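Local coordinates for class B carbapenemase GOB-18 (Elizabethkingia meningoseptica, PDB 5K0W), which probably hydrolyses beta-lactam antibiotics, carbapenems among them, using a pair of zinc ions in its active site, at residues L95-A99 with D124-L128; V127-G132 with V143-T149; K133-E137 with P173-K177; S179-F184 with V195-N199; V203-F209 with Y279-K285. One frame throughout, in Å; residues are numbered along the deposited sequence.

Contact 1. Residues L95-A99 with D124-L128; sequences LLTQA and DVDVL. With ZN (zinc ion), chain D.
The carboxylate of D124 has A99 over one of its faces. CB of A99 stands above this plane, 3.6 Å from CG of D124. The backbone N of A99 is on the same side, 3.5 Å from OD2 of D124. The two oxygens have other partners: OD2 of D124 is hydrogen-bonded to OG1 of T176, and OD1 takes a weak bond from the backbone N of G178. The second flat group, the amide of Q98, belongs to the metal site. Its OE1 lies 2.0 Å from the zinc ion, and its NE2 is hydrogen-bonded to OD1 of N199. A chi1 of 53° sets CG of Q98 between the backbone N and the carbonyl carbon, and the extended chain beyond it carries OE1 to the metal. H100, H175 and two waters complete this site. The zinc-binding motif of the metallo-beta-lactamase fold, Q-x-H-x-D-H here, starts in the loop after strand 91-95 and runs into helix 101-104. Q98 stands where most relatives have histidine. The rest of the contact is apolar and buried. CG1 of V127 reaches CB of A99 at 3.8 Å. L96 and L128 meet tip to tip, CD1 of L96 lying 3.7 Å from CD2 of L128.

Contact 2. Residues V127-G132 with V143-T149; sequences VLRTGG and VTFKPVT
The ring of F145 lies flat against G131. CA of G131 sits over the ring face in a CH-pi contact, 3.8 Å from the ring centroid and 14° off its normal. A chi1 of 67° puts CG of F145 between its backbone N and carbonyl carbon, which turns the ring against the glycine turn. CD2 of L128 reaches CE2 of F145 at 3.9 Å, neither over the face nor at the edge. L128 and V148 lie side by side and point the same way, with CD2 of L128 3.5 Å from CG1 of V148. The end of helix 125-129 fits a Schellman motif. G132 N bonds to V127 O, G131 N bonds weakly to L128 O, and G131 has a positive phi of 54°. The loop 143-149 comes back to this helix end and bonds to it. V148 N donates to L128 O at 2.8 Å. G131 O accepts two weak bonds, from T144 N and F145 N. P147 packs on the turn through its CB, near R129 O and G131 N. At the solvent side CG2 of T149 lies over one face of the R129 guanidinium, 3.6 Å from NH1 of R129. F145 also touches Y101 and T104 of helix 101-104.

Contact 3. Residues K133-E137 with P173-K177; sequences KSDYE and PGHTK. With ZN (zinc ion), chain D.
Y136 points its hydroxyl at two successive carbonyls of the zinc-binding loop. Its OH lies 2.9 Å from G174 O and 2.9 Å from H175 O. Both carbonyls are within reach of its one proton. H175 O lies at the ring edge, near the ring plane, and so does CA of T176, 4.2 Å from CE1 of Y136. On the far side of the loop, H175 NE2 binds the zinc ion at 2.1 Å. With CG anti to the backbone N, chi1 -172°, the imidazole reaches the metal. Q98, H100 and two waters supply the other ligands. A further shell of contacts surrounds these groups. A water accepts from Y136 N at 3.3 Å and from K177 NZ at 3.1 Å, bridging the segments. OD1 of D135 accepts from E137 N at 2.9 Å in an Asx turn, and also bonds to M138 N. The ring of Y136 meets Y215 edge to face. T176 OG1 is held by D124. The side chain of H175 thus serves the metal while its own carbonyl lies by a tyrosine hydroxyl, which makes Y136 a plausible second-shell support for this ligand.

Contact 4. Residues S179-F184 with V195-N199; sequences SCSFIF and VLIAN
F184 packs across the strand pair on V195 and I197. A chi1 of 70° places CG between the backbone N and the carbonyl carbon and lays the ring along the neighbouring strand. From CB the ring starts on the sheet face shared by F182, V195 and I197. CD1 passes near V195 O. CE1 of F184 meets CD1 of I197 at 3.7 Å, and this methyl sits at the ring edge, near its plane. CZ at the tip lies 3.8 Å from CB of V195, which stands over one face of the ring as a CH-pi contact. L44 and I57 of the other sheet also touch F184. Strands 180-187 and 192-198 form an antiparallel beta hairpin in the second sheet of the metallo-beta-lactamase alpha-beta/beta-alpha sandwich. F182 and I197 are a hydrogen-bonded pair, as are F184 and V195. I197 N donates to F182 O at 2.8 Å. On the opposite face CD1 of I183 touches CD1 of L196 at 3.9 Å. The backbone pairing gives way to a side-chain bond toward the zinc site: OG of S181 accepts from N199 N at 3.0 Å and also bonds to ND1 of H172. OD1 of N199, which also holds the zinc ligand Q98, bonds to S240 OG, while CB of N199 rests by C180 O.

Contact 5. Residues V203-F209 with Y279-K285; sequences VIVDKKF and YLNKIKK
K282 lies over F209 in a CH-pi contact that joins the loop 203-209 to the end of the C-terminal helix 265-284. It sits near the surface, partly buried. CE of K282 is over one face of the F209 ring, 4.2 Å from its centroid and 25° off the normal. The chain runs out with CG anti to the backbone N, chi1 175°, and bends at chi4, which turns NZ to the loop backbone. There NZ of K282 donates to K207 O at 2.8 Å, from well above the carbonyl plane. The charged NZ is 5.4 Å from the F209 centroid, at most a weak cation-pi attraction. CD of K282 touches CG1 of V203 at 3.8 Å. CG2 of I283 meets the F209 ring at its edge, 3.6 Å from CE2 of F209. The rings of F209 and Y279 touch at CE2 of F209 and CE1 of Y279, 3.5 Å apart, with planes at 34°. At the outer end the side chains of K208 and K285 pass each other, NZ of K208 lying 6.3 Å from NZ of K285. Helix 218-230 packs against both segments: I218 and Q219 on F209, Y222 on V203, and A223 and F226 on Y279.

How the contacts relate
Contacts 1, 3 and 4 are buried; contacts 2 and 5 are partly buried and reach the surface. Contacts 1 and 2 share V127 and L128; contact 1 joins their helix to the metal loop and contact 2 joins its end to the loop 143-149. Contacts 1 and 3 each give a ligand to the same zinc ion, share both its waters, and are joined by D124 and T176. Contact 4 is regular hairpin pairing with apolar side chains, linked to contact 1 through N199 and Q98. Contact 2 instead combines a few irregular backbone bonds at a helix end with apolar packing of F145, L128 and V148. Contact 5, farthest from the chain's centre, uses lysine and aromatic side chains.

Contact 1. Residues L95-A99 with D124-L128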
# COMPACT_ATOMS: atom_id res chain seq x y z
N LEU A 95 4.03 6.77 3.81
CA LEU A 95 4.60 5.65 3.04
C LEU A 95 3.61 5.07 2.01
O LEU A 95 2.40 5.29 2.12
CB LEU A 95 5.19 4.55 3.95
CG LEU A 95 6.28 4.99 4.96
CD1 LEU A 95 6.58 3.87 5.95
CD2 LEU A 95 7.56 5.39 4.27
N LEU A 96 4.14 4.34 1.01
CA LEU A 96 3.38 3.79 -0.12
C LEU A 96 3.72 2.36 -0.43
O LEU A 96 4.90 2.00 -0.43
CB LEU A 96 3.74 4.60 -1.38
CG LEU A 96 2.79 5.68 -1.85
CD1 LEU A 96 3.27 6.23 -3.17
CD2 LEU A 96 1.37 5.15 -1.99
N THR A 97 2.73 1.56 -0.83
CA THR A 97 3.00 0.18 -1.26
C THR A 97 3.04 0.08 -2.79
O THR A 97 3.58 -0.89 -3.32
CB THR A 97 2.05 -0.84 -0.62
OG1 THR A 97 0.70 -0.51 -0.95
CG2 THR A 97 2.23 -0.95 0.89
N GLN A 98 2.45 1.08 -3.50
CA GLN A 98 2.37 1.16 -4.96
C GLN A 98 1.94 2.57 -5.39
O GLN A 98 1.12 3.20 -4.70
CB GLN A 98 1.41 0.08 -5.53
CG GLN A 98 0.02 0.09 -4.92
CD GLN A 98 -0.97 -0.70 -5.73
OE1 GLN A 98 -1.46 -0.23 -6.77
NE2 GLN A 98 -1.34 -1.90 -5.24
N ALA A 99 2.48 3.08 -6.53
CA ALA A 99 2.19 4.43 -7.05
C ALA A 99 1.03 4.49 -8.04
O ALA A 99 1.20 4.90 -9.19
CB ALA A 99 3.44 5.08 -7.62
N ASP A 124 9.63 4.41 -8.12
CA ASP A 124 8.33 5.05 -8.36
C ASP A 124 8.32 6.59 -8.35
O ASP A 124 7.27 7.19 -8.58
CB ASP A 124 7.25 4.46 -7.45
CG ASP A 124 6.48 3.26 -8.02
OD1 ASP A 124 6.45 3.10 -9.29
OD2 ASP A 124 5.84 2.53 -7.22
N VAL A 125 9.50 7.21 -8.14
CA VAL A 125 9.69 8.65 -8.08
C VAL A 125 9.04 9.46 -9.22
O VAL A 125 8.26 10.37 -8.93
CB VAL A 125 11.19 8.98 -7.85
CG1 VAL A 125 11.57 10.38 -8.34
CG2 VAL A 125 11.52 8.82 -6.38
N ASP A 126 9.36 9.13 -10.50
CA ASP A 126 8.82 9.83 -11.67
C ASP A 126 7.30 9.76 -11.76
O ASP A 126 6.68 10.79 -12.00
CB ASP A 126 9.53 9.43 -12.98
CG ASP A 126 10.92 10.05 -13.13
OD1 ASP A 126 11.13 11.18 -12.62
OD2 ASP A 126 11.80 9.40 -13.76
N VAL A 127 6.70 8.58 -11.47
CA VAL A 127 5.23 8.42 -11.46
C VAL A 127 4.59 9.42 -10.45
O VAL A 127 3.55 10.03 -10.75
CB VAL A 127 4.82 6.94 -11.20
CG1 VAL A 127 3.31 6.79 -11.06
CG2 VAL A 127 5.34 6.04 -12.31
N LEU A 128 5.23 9.61 -9.30
CA LEU A 128 4.73 10.49 -8.25
C LEU A 128 4.86 11.98 -8.56
O LEU A 128 3.94 12.75 -8.28
CB LEU A 128 5.31 10.13 -6.89
CG LEU A 128 4.69 8.86 -6.30
CD1 LEU A 128 5.71 8.04 -5.59
CD2 LEU A 128 3.50 9.18 -5.42
ZN ZN D . -2.50 -0.81 -8.42
O HOH W 1 -4.01 -1.78 -7.38
O HOH W 2 -3.85 -1.23 -10.11

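Contact 2. Residues V127-G132 with V143-T149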
# COMPACT_ATOMS: atom_id res chain seq x y z
N VAL A 127 6.70 8.58 -11.47
CA VAL A 127 5.23 8.42 -11.46
C VAL A 127 4.59 9.42 -10.45
O VAL A 127 3.55 10.03 -10.75
CB VAL A 127 4.82 6.94 -11.20
CG1 VAL A 127 3.31 6.79 -11.06
CG2 VAL A 127 5.34 6.04 -12.31
N LEU A 128 5.23 9.61 -9.30
CA LEU A 128 4.73 10.49 -8.25
C LEU A 128 4.86 11.98 -8.56
O LEU A 128 3.94 12.75 -8.28
CB LEU A 128 5.31 10.13 -6.89
CG LEU A 128 4.69 8.86 -6.30
CD1 LEU A 128 5.71 8.04 -5.59
CD2 LEU A 128 3.50 9.18 -5.42
N ARG A 129 5.98 12.37 -9.17
CA ARG A 129 6.27 13.75 -9.55
C ARG A 129 5.40 14.21 -10.73
O ARG A 129 5.13 15.40 -10.85
CB ARG A 129 7.76 13.92 -9.86
CG ARG A 129 8.66 13.69 -8.65
CD ARG A 129 10.12 13.83 -9.02
NE ARG A 129 10.60 15.20 -8.82
CZ ARG A 129 11.33 15.60 -7.79
NH1 ARG A 129 11.71 14.73 -6.85
NH2 ARG A 129 11.71 16.87 -7.69
N THR A 130 4.97 13.25 -11.60
CA THR A 130 4.15 13.50 -12.78
C THR A 130 2.67 13.18 -12.56
O THR A 130 1.89 13.22 -13.52
CB THR A 130 4.66 12.75 -14.00
OG1 THR A 130 4.35 11.36 -13.90
CG2 THR A 130 6.13 13.00 -14.30
N GLY A 131 2.30 12.84 -11.33
CA GLY A 131 0.93 12.50 -10.96
C GLY A 131 0.30 11.40 -11.80
O GLY A 131 -0.90 11.43 -12.07
N GLY A 132 1.12 10.44 -12.21
CA GLY A 132 0.66 9.30 -12.98
C GLY A 132 1.02 9.27 -14.46
O GLY A 132 0.95 8.21 -15.07
N VAL A 143 -3.06 12.59 -15.80
CA VAL A 143 -2.85 12.90 -14.38
C VAL A 143 -4.04 12.35 -13.60
O VAL A 143 -5.13 12.94 -13.66
CB VAL A 143 -2.59 14.41 -14.10
CG1 VAL A 143 -2.42 14.68 -12.61
CG2 VAL A 143 -1.39 14.94 -14.88
N THR A 144 -3.85 11.21 -12.92
CA THR A 144 -4.88 10.52 -12.14
C THR A 144 -4.88 10.92 -10.66
O THR A 144 -5.82 10.60 -9.93
CB THR A 144 -4.79 8.99 -12.29
OG1 THR A 144 -3.43 8.59 -12.25
CG2 THR A 144 -5.45 8.49 -13.56
N PHE A 145 -3.82 11.60 -10.21
CA PHE A 145 -3.69 12.03 -8.83
C PHE A 145 -2.79 13.25 -8.75
O PHE A 145 -1.91 13.43 -9.61
CB PHE A 145 -3.18 10.88 -7.93
CG PHE A 145 -1.76 10.44 -8.19
CD1 PHE A 145 -1.49 9.41 -9.10
CD2 PHE A 145 -0.70 10.99 -7.49
CE1 PHE A 145 -0.19 8.97 -9.31
CE2 PHE A 145 0.61 10.56 -7.71
CZ PHE A 145 0.85 9.54 -8.61
N LYS A 146 -2.98 14.08 -7.69
CA LYS A 146 -2.18 15.29 -7.45
C LYS A 146 -0.72 14.90 -7.31
O LYS A 146 -0.39 14.16 -6.38
CB LYS A 146 -2.61 16.01 -6.16
CG LYS A 146 -3.84 16.90 -6.25
CD LYS A 146 -4.26 17.27 -4.82
CE LYS A 146 -5.21 18.43 -4.72
NZ LYS A 146 -5.06 19.13 -3.42
N PRO A 147 0.17 15.34 -8.22
CA PRO A 147 1.59 14.98 -8.09
C PRO A 147 2.20 15.37 -6.74
O PRO A 147 1.79 16.37 -6.15
CB PRO A 147 2.24 15.72 -9.27
CG PRO A 147 1.29 16.78 -9.63
CD PRO A 147 -0.05 16.20 -9.40
N VAL A 148 3.13 14.55 -6.24
CA VAL A 148 3.82 14.74 -4.96
C VAL A 148 5.35 14.53 -5.13
O VAL A 148 5.77 13.72 -5.96
CB VAL A 148 3.17 13.91 -3.80
CG1 VAL A 148 3.26 12.42 -4.04
CG2 VAL A 148 3.76 14.27 -2.44
N THR A 149 6.15 15.32 -4.37
CA THR A 149 7.62 15.26 -4.39
C THR A 149 8.19 14.58 -3.13
O THR A 149 8.06 15.13 -2.04
CB THR A 149 8.18 16.63 -4.73
OG1 THR A 149 7.75 16.95 -6.06
CG2 THR A 149 9.69 16.69 -4.65

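Contact 3. Residues K133-E137 with P173-K177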
# COMPACT_ATOMS: atom_id res chain seq x y z
N LYS A 133 1.41 10.42 -15.03
CA LYS A 133 1.75 10.53 -16.46
C LYS A 133 2.82 9.55 -16.92
O LYS A 133 2.69 9.02 -18.02
CB LYS A 133 2.15 11.96 -16.84
CG LYS A 133 1.01 12.96 -16.79
CD LYS A 133 1.46 14.33 -17.28
CE LYS A 133 2.28 15.11 -16.29
NZ LYS A 133 2.95 16.29 -16.91
N SER A 134 3.86 9.29 -16.09
CA SER A 134 4.91 8.36 -16.48
C SER A 134 4.60 6.88 -16.24
O SER A 134 5.42 6.04 -16.61
CB SER A 134 6.24 8.74 -15.84
OG SER A 134 6.11 8.67 -14.43
N ASP A 135 3.43 6.53 -15.67
CA ASP A 135 3.09 5.12 -15.41
C ASP A 135 2.97 4.31 -16.71
O ASP A 135 2.24 4.72 -17.61
CB ASP A 135 1.81 5.00 -14.56
CG ASP A 135 1.61 3.61 -13.95
OD1 ASP A 135 1.23 2.68 -14.70
OD2 ASP A 135 1.85 3.47 -12.72
N TYR A 136 3.69 3.17 -16.79
CA TYR A 136 3.72 2.24 -17.92
C TYR A 136 2.33 1.75 -18.35
O TYR A 136 2.15 1.29 -19.48
CB TYR A 136 4.66 1.06 -17.62
CG TYR A 136 4.10 0.03 -16.68
CD1 TYR A 136 4.12 0.22 -15.31
CD2 TYR A 136 3.55 -1.16 -17.16
CE1 TYR A 136 3.63 -0.75 -14.43
CE2 TYR A 136 3.02 -2.11 -16.30
CZ TYR A 136 3.05 -1.90 -14.94
OH TYR A 136 2.56 -2.86 -14.10
N GLU A 137 1.35 1.85 -17.44
CA GLU A 137 -0.01 1.47 -17.75
C GLU A 137 -0.99 2.60 -17.47
O GLU A 137 -1.81 2.91 -18.33
CB GLU A 137 -0.41 0.14 -17.05
CG GLU A 137 -1.84 -0.33 -17.27
CD GLU A 137 -2.28 -0.81 -18.65
OE1 GLU A 137 -1.46 -0.81 -19.59
OE2 GLU A 137 -3.45 -1.22 -18.77
N PRO A 173 8.75 -5.24 -6.95
CA PRO A 173 8.25 -4.61 -8.19
C PRO A 173 7.34 -5.48 -9.07
O PRO A 173 7.14 -6.66 -8.80
CB PRO A 173 9.53 -4.21 -8.92
CG PRO A 173 10.55 -5.19 -8.46
CD PRO A 173 10.20 -5.51 -7.04
N GLY A 174 6.80 -4.88 -10.11
CA GLY A 174 5.93 -5.54 -11.06
C GLY A 174 4.63 -4.79 -11.20
O GLY A 174 4.35 -4.24 -12.25
N HIS A 175 3.83 -4.77 -10.13
CA HIS A 175 2.55 -4.09 -10.15
C HIS A 175 2.76 -2.61 -10.56
O HIS A 175 2.00 -2.06 -11.34
CB HIS A 175 1.83 -4.25 -8.81
CG HIS A 175 0.43 -3.74 -8.83
ND1 HIS A 175 -0.63 -4.55 -9.22
CD2 HIS A 175 -0.05 -2.50 -8.53
CE1 HIS A 175 -1.72 -3.78 -9.12
NE2 HIS A 175 -1.41 -2.54 -8.72
N THR A 176 3.82 -2.01 -10.02
CA THR A 176 4.38 -0.70 -10.34
C THR A 176 5.89 -0.98 -10.30
O THR A 176 6.32 -2.01 -9.73
CB THR A 176 3.92 0.44 -9.40
OG1 THR A 176 4.40 0.21 -8.09
CG2 THR A 176 2.43 0.68 -9.41
N LYS A 177 6.70 -0.11 -10.93
CA LYS A 177 8.16 -0.25 -10.97
C LYS A 177 8.75 -0.27 -9.55
O LYS A 177 9.71 -0.98 -9.30
CB LYS A 177 8.80 0.86 -11.84
CG LYS A 177 8.51 0.70 -13.34
CD LYS A 177 8.99 1.83 -14.17
CE LYS A 177 8.89 1.53 -15.65
NZ LYS A 177 8.68 2.76 -16.45
ZN ZN D . -2.50 -0.81 -8.42
O HOH W 3 6.17 3.43 -14.70
O HOH W 1 -4.01 -1.78 -7.38
O HOH W 2 -3.85 -1.23 -10.11

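Contact 4. Residues S179-F184 with V195-N199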
# COMPACT_ATOMS: atom_id res chain seq x y z
N SER A 179 6.71 -0.93 -6.55
CA SER A 179 5.77 -1.44 -5.56
C SER A 179 6.59 -2.12 -4.46
O SER A 179 7.69 -2.61 -4.72
CB SER A 179 4.73 -2.39 -6.17
OG SER A 179 5.20 -3.11 -7.29
N CYS A 180 6.13 -2.03 -3.22
CA CYS A 180 6.88 -2.58 -2.11
C CYS A 180 5.99 -3.01 -0.97
O CYS A 180 4.82 -2.63 -0.90
CB CYS A 180 7.94 -1.58 -1.64
SG CYS A 180 7.26 0.03 -1.17
N SER A 181 6.56 -3.78 -0.05
CA SER A 181 5.86 -4.21 1.15
C SER A 181 6.68 -3.72 2.32
O SER A 181 7.84 -3.30 2.14
CB SER A 181 5.72 -5.73 1.20
OG SER A 181 5.03 -6.23 0.07
N PHE A 182 6.09 -3.75 3.52
CA PHE A 182 6.79 -3.33 4.73
C PHE A 182 6.71 -4.40 5.78
O PHE A 182 5.70 -5.10 5.90
CB PHE A 182 6.27 -1.98 5.26
CG PHE A 182 6.43 -0.85 4.28
CD1 PHE A 182 7.59 -0.09 4.25
CD2 PHE A 182 5.40 -0.51 3.40
CE1 PHE A 182 7.73 0.98 3.36
CE2 PHE A 182 5.54 0.55 2.49
CZ PHE A 182 6.71 1.29 2.48
N ILE A 183 7.80 -4.57 6.52
CA ILE A 183 7.89 -5.57 7.57
C ILE A 183 8.39 -4.90 8.84
O ILE A 183 9.37 -4.15 8.82
CB ILE A 183 8.64 -6.87 7.13
CG1 ILE A 183 8.38 -8.04 8.08
CG2 ILE A 183 10.15 -6.66 6.87
CD1 ILE A 183 8.12 -9.32 7.35
N PHE A 184 7.65 -5.10 9.93
CA PHE A 184 7.98 -4.52 11.23
C PHE A 184 7.41 -5.33 12.37
O PHE A 184 6.51 -6.15 12.19
CB PHE A 184 7.49 -3.05 11.30
CG PHE A 184 5.99 -2.91 11.36
CD1 PHE A 184 5.22 -2.96 10.20
CD2 PHE A 184 5.34 -2.74 12.58
CE1 PHE A 184 3.83 -2.85 10.26
CE2 PHE A 184 3.95 -2.63 12.64
CZ PHE A 184 3.20 -2.68 11.48
N VAL A 195 4.77 -8.04 11.63
CA VAL A 195 3.72 -7.64 10.69
C VAL A 195 4.26 -7.39 9.29
O VAL A 195 5.27 -6.70 9.13
CB VAL A 195 2.91 -6.44 11.25
CG1 VAL A 195 1.80 -6.02 10.29
CG2 VAL A 195 2.33 -6.77 12.62
N LEU A 196 3.59 -7.97 8.28
CA LEU A 196 3.89 -7.78 6.87
C LEU A 196 2.73 -7.05 6.22
O LEU A 196 1.60 -7.54 6.27
CB LEU A 196 4.15 -9.13 6.17
CG LEU A 196 4.34 -9.05 4.65
CD1 LEU A 196 5.75 -8.64 4.30
CD2 LEU A 196 3.96 -10.36 3.99
N ILE A 197 3.01 -5.88 5.61
CA ILE A 197 2.03 -5.10 4.85
C ILE A 197 2.40 -5.38 3.40
O ILE A 197 3.35 -4.80 2.88
CB ILE A 197 2.02 -3.59 5.24
CG1 ILE A 197 1.51 -3.40 6.68
CG2 ILE A 197 1.16 -2.75 4.25
CD1 ILE A 197 1.79 -2.07 7.25
N ALA A 198 1.73 -6.33 2.77
CA ALA A 198 2.05 -6.80 1.43
C ALA A 198 1.41 -6.06 0.26
O ALA A 198 0.27 -5.65 0.32
CB ALA A 198 1.73 -8.28 1.33
N ASN A 199 2.16 -5.95 -0.84
CA ASN A 199 1.61 -5.45 -2.09
C ASN A 199 1.64 -6.67 -3.02
O ASN A 199 2.69 -7.01 -3.57
CB ASN A 199 2.37 -4.25 -2.66
CG ASN A 199 1.58 -3.60 -3.77
OD1 ASN A 199 0.61 -2.87 -3.55
ND2 ASN A 199 1.86 -4.00 -4.99

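Contact 5. Residues V203-F209 with Y279-K285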
# COMPACT_ATOMS: atom_id res chain seq x y z
N VAL A 203 -0.95 -8.76 -12.15
CA VAL A 203 -0.60 -8.23 -13.49
C VAL A 203 -1.74 -7.36 -14.04
O VAL A 203 -2.84 -7.87 -14.24
CB VAL A 203 -0.13 -9.34 -14.50
CG1 VAL A 203 0.19 -8.75 -15.87
CG2 VAL A 203 1.08 -10.09 -13.95
N ILE A 204 -1.46 -6.06 -14.29
CA ILE A 204 -2.43 -5.07 -14.80
C ILE A 204 -2.44 -4.89 -16.33
O ILE A 204 -3.38 -4.30 -16.88
CB ILE A 204 -2.35 -3.72 -14.04
CG1 ILE A 204 -1.02 -2.97 -14.32
CG2 ILE A 204 -2.56 -3.98 -12.53
CD1 ILE A 204 -0.91 -1.58 -13.76
N VAL A 205 -1.39 -5.39 -17.01
CA VAL A 205 -1.26 -5.33 -18.48
C VAL A 205 -1.92 -6.53 -19.16
O VAL A 205 -1.71 -7.68 -18.77
CB VAL A 205 0.17 -5.05 -19.02
CG1 VAL A 205 0.63 -3.64 -18.68
CG2 VAL A 205 1.19 -6.09 -18.55
N ASP A 206 -2.70 -6.24 -20.20
CA ASP A 206 -3.43 -7.21 -21.03
C ASP A 206 -2.53 -7.77 -22.15
O ASP A 206 -2.70 -8.92 -22.55
CB ASP A 206 -4.68 -6.53 -21.64
CG ASP A 206 -5.38 -5.51 -20.75
OD1 ASP A 206 -4.80 -4.39 -20.53
OD2 ASP A 206 -6.51 -5.79 -20.30
N LYS A 207 -1.56 -6.96 -22.63
CA LYS A 207 -0.59 -7.29 -23.67
C LYS A 207 0.67 -8.04 -23.14
O LYS A 207 0.93 -8.03 -21.93
CB LYS A 207 -0.21 -6.03 -24.47
CG LYS A 207 0.56 -4.97 -23.67
CD LYS A 207 0.94 -3.76 -24.54
CE LYS A 207 1.93 -2.87 -23.84
NZ LYS A 207 2.54 -1.87 -24.75
N LYS A 208 1.44 -8.67 -24.05
CA LYS A 208 2.67 -9.44 -23.78
C LYS A 208 3.74 -8.55 -23.17
O LYS A 208 3.91 -7.43 -23.63
CB LYS A 208 3.22 -10.07 -25.08
CG LYS A 208 2.29 -11.12 -25.69
CD LYS A 208 2.78 -11.67 -27.02
CE LYS A 208 1.76 -12.64 -27.60
NZ LYS A 208 2.27 -13.35 -28.80
N PHE A 209 4.46 -9.05 -22.15
CA PHE A 209 5.51 -8.28 -21.44
C PHE A 209 6.56 -7.67 -22.39
O PHE A 209 7.10 -6.59 -22.12
CB PHE A 209 6.18 -9.07 -20.30
CG PHE A 209 5.31 -9.41 -19.11
CD1 PHE A 209 4.41 -8.48 -18.59
CD2 PHE A 209 5.42 -10.64 -18.47
CE1 PHE A 209 3.60 -8.80 -17.50
CE2 PHE A 209 4.61 -10.95 -17.37
CZ PHE A 209 3.71 -10.03 -16.89
N TYR A 279 0.97 -15.67 -13.51
CA TYR A 279 2.13 -14.94 -14.03
C TYR A 279 2.87 -15.80 -15.06
O TYR A 279 3.18 -15.31 -16.16
CB TYR A 279 3.07 -14.48 -12.90
CG TYR A 279 4.46 -14.14 -13.38
CD1 TYR A 279 4.70 -13.00 -14.15
CD2 TYR A 279 5.53 -14.97 -13.10
CE1 TYR A 279 5.97 -12.71 -14.64
CE2 TYR A 279 6.82 -14.68 -13.57
CZ TYR A 279 7.03 -13.55 -14.34
OH TYR A 279 8.29 -13.27 -14.81
N LEU A 280 3.13 -17.08 -14.71
CA LEU A 280 3.81 -18.03 -15.58
C LEU A 280 2.95 -18.36 -16.77
O LEU A 280 3.49 -18.47 -17.87
CB LEU A 280 4.22 -19.32 -14.84
CG LEU A 280 5.28 -19.17 -13.75
CD1 LEU A 280 5.13 -20.25 -12.67
CD2 LEU A 280 6.70 -19.13 -14.35
N ASN A 281 1.62 -18.47 -16.58
CA ASN A 281 0.71 -18.76 -17.69
C ASN A 281 0.71 -17.63 -18.71
O ASN A 281 0.56 -17.88 -19.91
CB ASN A 281 -0.70 -19.05 -17.20
CG ASN A 281 -1.34 -20.14 -17.98
OD1 ASN A 281 -1.01 -21.32 -17.81
ND2 ASN A 281 -2.22 -19.77 -18.89
N LYS A 282 0.96 -16.39 -18.23
CA LYS A 282 1.06 -15.21 -19.09
C LYS A 282 2.38 -15.26 -19.91
O LYS A 282 2.34 -15.05 -21.13
CB LYS A 282 0.92 -13.91 -18.27
CG LYS A 282 1.14 -12.65 -19.09
CD LYS A 282 0.37 -11.47 -18.57
CE LYS A 282 0.61 -10.23 -19.40
NZ LYS A 282 -0.09 -10.27 -20.70
N ILE A 283 3.52 -15.55 -19.24
CA ILE A 283 4.83 -15.62 -19.90
C ILE A 283 4.97 -16.74 -20.94
O ILE A 283 5.78 -16.60 -21.87
CB ILE A 283 6.04 -15.47 -18.96
CG1 ILE A 283 6.30 -16.74 -18.15
CG2 ILE A 283 5.89 -14.27 -18.06
CD1 ILE A 283 7.70 -17.24 -18.26
N LYS A 284 4.19 -17.84 -20.82
CA LYS A 284 4.28 -18.90 -21.84
C LYS A 284 3.88 -18.43 -23.24
O LYS A 284 4.50 -18.86 -24.21
CB LYS A 284 3.71 -20.29 -21.45
CG LYS A 284 2.54 -20.32 -20.50
CD LYS A 284 2.23 -21.76 -20.04
CE LYS A 284 2.90 -22.17 -18.74
NZ LYS A 284 1.91 -22.48 -17.67
N LYS A 285 2.95 -17.43 -23.31
CA LYS A 285 2.51 -16.78 -24.56
C LYS A 285 3.65 -16.00 -25.27
O LYS A 285 3.50 -15.67 -26.45
CB LYS A 285 1.34 -15.83 -24.29
CG LYS A 285 0.11 -16.44 -23.64
CD LYS A 285 -0.63 -15.43 -22.74
CE LYS A 285 -0.82 -14.02 -23.30
NZ LYS A 285 0.22 -13.06 -22.82